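PTS system, lactose-specific IIBC components (Streptococcus pneumoniae, PDB 3NBM) probably relays a phosphoryl group to incoming lactose as the IIB domain of a phosphoenolpyruvate-dependent phosphotransferase system. Local coordinates at residues 57-60 with 61-65. Numbering follows the deposited sequence.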
ATOM      1  N   ILE A  57      -2.460   4.312  -0.656  1.00  5.01           N
ATOM      2  CA  ILE A  57      -2.523   3.502   0.561  1.00  5.27           C
ATOM      3  C   ILE A  57      -3.174   2.198   0.169  1.00  4.93           C
ATOM      4  O   ILE A  57      -4.228   2.159  -0.458  1.00  6.15           O
ATOM      5  CB  ILE A  57      -3.273   4.209   1.712  1.00  5.61           C
ATOM      6  CG1 ILE A  57      -2.601   5.582   1.971  1.00  6.89           C
ATOM      7  CG2 ILE A  57      -3.279   3.322   2.957  1.00  7.89           C
ATOM      8  CD1 ILE A  57      -3.237   6.432   3.000  1.00  9.92           C
ATOM      9  N   ILE A  58      -2.515   1.112   0.556  1.00  5.20           N
ATOM     10  CA  ILE A  58      -2.980  -0.249   0.296  1.00  5.42           C
ATOM     11  C   ILE A  58      -3.336  -0.929   1.627  1.00  5.39           C
ATOM     12  O   ILE A  58      -2.524  -0.989   2.542  1.00  6.63           O
ATOM     13  CB  ILE A  58      -1.865  -1.111  -0.389  1.00  6.19           C
ATOM     14  CG1 ILE A  58      -1.395  -0.466  -1.708  1.00  7.30           C
ATOM     15  CG2 ILE A  58      -2.364  -2.567  -0.605  1.00  7.12           C
ATOM     16  CD1 ILE A  58      -0.118  -1.048  -2.290  1.00  8.46           C
ATOM     17  N   LEU A  59      -4.577  -1.386   1.718  1.00  5.82           N
ATOM     18  CA  LEU A  59      -5.057  -2.125   2.875  1.00  5.79           C
ATOM     19  C   LEU A  59      -4.747  -3.608   2.676  1.00  6.51           C
ATOM     20  O   LEU A  59      -5.151  -4.205   1.672  1.00  6.91           O
ATOM     21  CB  LEU A  59      -6.578  -1.907   3.069  1.00  6.50           C
ATOM     22  CG  LEU A  59      -6.990  -0.478   3.379  1.00  7.19           C
ATOM     23  CD1 LEU A  59      -8.526  -0.361   3.319  1.00 10.30           C
ATOM     24  CD2 LEU A  59      -6.483  -0.070   4.740  1.00 11.06           C
ATOM     25  N   ALA A  60      -4.055  -4.203   3.653  1.00  6.54           N
ATOM     26  CA  ALA A  60      -3.855  -5.647   3.694  1.00  7.13           C
ATOM     27  C   ALA A  60      -5.204  -6.333   3.961  1.00  7.53           C
ATOM     28  O   ALA A  60      -6.169  -5.685   4.418  1.00  6.96           O
ATOM     29  CB  ALA A  60      -2.865  -6.013   4.757  1.00  7.69           C
ATOM     30  N   PRO A  61      -5.302  -7.648   3.722  1.00  7.48           N
ATOM     31  CA  PRO A  61      -6.585  -8.346   3.824  1.00  8.28           C
ATOM     32  C   PRO A  61      -7.295  -8.139   5.146  1.00  8.37           C
ATOM     33  O   PRO A  61      -8.508  -7.957   5.159  1.00  9.21           O
ATOM     34  CB  PRO A  61      -6.169  -9.806   3.627  1.00  8.48           C
ATOM     35  CG  PRO A  61      -5.039  -9.697   2.643  1.00  8.89           C
ATOM     36  CD  PRO A  61      -4.265  -8.492   3.095  1.00  8.72           C
ATOM     37  N   GLN A  62      -6.558  -8.127   6.228  1.00  8.61           N
ATOM     38  CA  GLN A  62      -7.179  -8.090   7.539  1.00 10.04           C
ATOM     39  C   GLN A  62      -7.701  -6.751   7.982  1.00  9.25           C
ATOM     40  O   GLN A  62      -8.336  -6.653   9.021  1.00 10.05           O
ATOM     41  CB  GLN A  62      -6.263  -8.678   8.548  1.00 12.18           C
ATOM     42  CG  GLN A  62      -6.166 -10.181   8.314  1.00 13.82           C
ATOM     43  CD  GLN A  62      -4.928 -10.745   8.881  1.00 15.76           C
ATOM     44  OE1 GLN A  62      -3.796 -10.327   8.518  1.00 16.47           O
ATOM     45  NE2 GLN A  62      -5.106 -11.728   9.783  1.00 16.25           N
ATOM     46  N   VAL A  63      -7.477  -5.720   7.168  1.00  8.38           N
ATOM     47  CA  VAL A  63      -8.081  -4.397   7.391  1.00  8.45           C
ATOM     48  C   VAL A  63      -8.998  -3.966   6.246  1.00  8.66           C
ATOM     49  O   VAL A  63      -9.364  -2.802   6.140  1.00  9.17           O
ATOM     50  CB  VAL A  63      -7.018  -3.333   7.735  1.00  8.46           C
ATOM     51  CG1 VAL A  63      -6.455  -3.629   9.094  1.00  9.50           C
ATOM     52  CG2 VAL A  63      -5.909  -3.270   6.709  1.00 10.04           C
ATOM     53  N   ARG A  64      -9.465  -4.931   5.457  1.00  9.74           N
ATOM     54  CA  ARG A  64     -10.421  -4.650   4.377  1.00  9.87           C
ATOM     55  C   ARG A  64     -11.704  -3.994   4.868  1.00  9.65           C
ATOM     56  O   ARG A  64     -12.291  -3.184   4.150  1.00 11.14           O
ATOM     57  CB  ARG A  64     -10.758  -5.939   3.633  1.00  9.54           C
ATOM     58  CG  ARG A  64     -11.589  -5.730   2.380  1.00  9.48           C
ATOM     59  CD  ARG A  64     -11.549  -6.932   1.435  1.00  9.18           C
ATOM     60  NE  ARG A  64     -12.027  -8.158   2.101  1.00  7.85           N
ATOM     61  CZ  ARG A  64     -11.279  -9.128   2.606  1.00  9.37           C
ATOM     62  NH1 ARG A  64      -9.958  -9.147   2.477  1.00  9.49           N
ATOM     63  NH2 ARG A  64     -11.884 -10.124   3.236  1.00  9.49           N
ATOM     64  N   SER A  65     -12.129  -4.290   6.090  1.00 10.71           N
ATOM     65  CA  SER A  65     -13.357  -3.720   6.634  1.00 12.11           C
ATOM     66  C   SER A  65     -13.316  -2.204   6.807  1.00 12.03           C
ATOM     67  O   SER A  65     -14.371  -1.578   7.002  1.00 14.71           O
ATOM     68  CB  SER A  65     -13.675  -4.363   7.960  1.00 13.41           C
ATOM     69  OG  SER A  65     -12.764  -3.980   8.963  1.00 19.19           O
TER
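Leu59 and Val63, four residues apart, meet where the chain leaves strand 56-59 and winds into a 3-10 turn, a worked example of how a strand end is tied to the segment that follows it. Traced outward, Leu59 CB already touches Val63 CG2. Beyond CG the chain forks, and CD2 rests 3.8 Å from Val63 CG2. The other branch, CD1, comes to 3.8 Å from Val63 O. The two side chains cross at about a right angle, with CB and CD2 of Leu59 both against Val63 CG2. The Val63 torsion, chi1 -69°, puts CG1 anti to the carbonyl carbon and leaves CG2 between the backbone N and the carbonyl carbon, with CG2 3.3 Å from Ala60 O. The same oxygen accepts the Val63 N hydrogen bond at 3.0 Å, the donor standing 46° out of the carbonyl plane. Arg64 N repeats the i to i+3 step to Pro61 O at 3.2 Å. Leu59 also touches Tyr67 and Met70 of helix 67-74. The arrangement is consistent with a strand-turn-helix connection, its 3-10 turn lying between strand 56-59 and helix 67-74, at the carboxyl end of a central strand in a parallel, 2-1-3-4 ordered alpha/beta sheet.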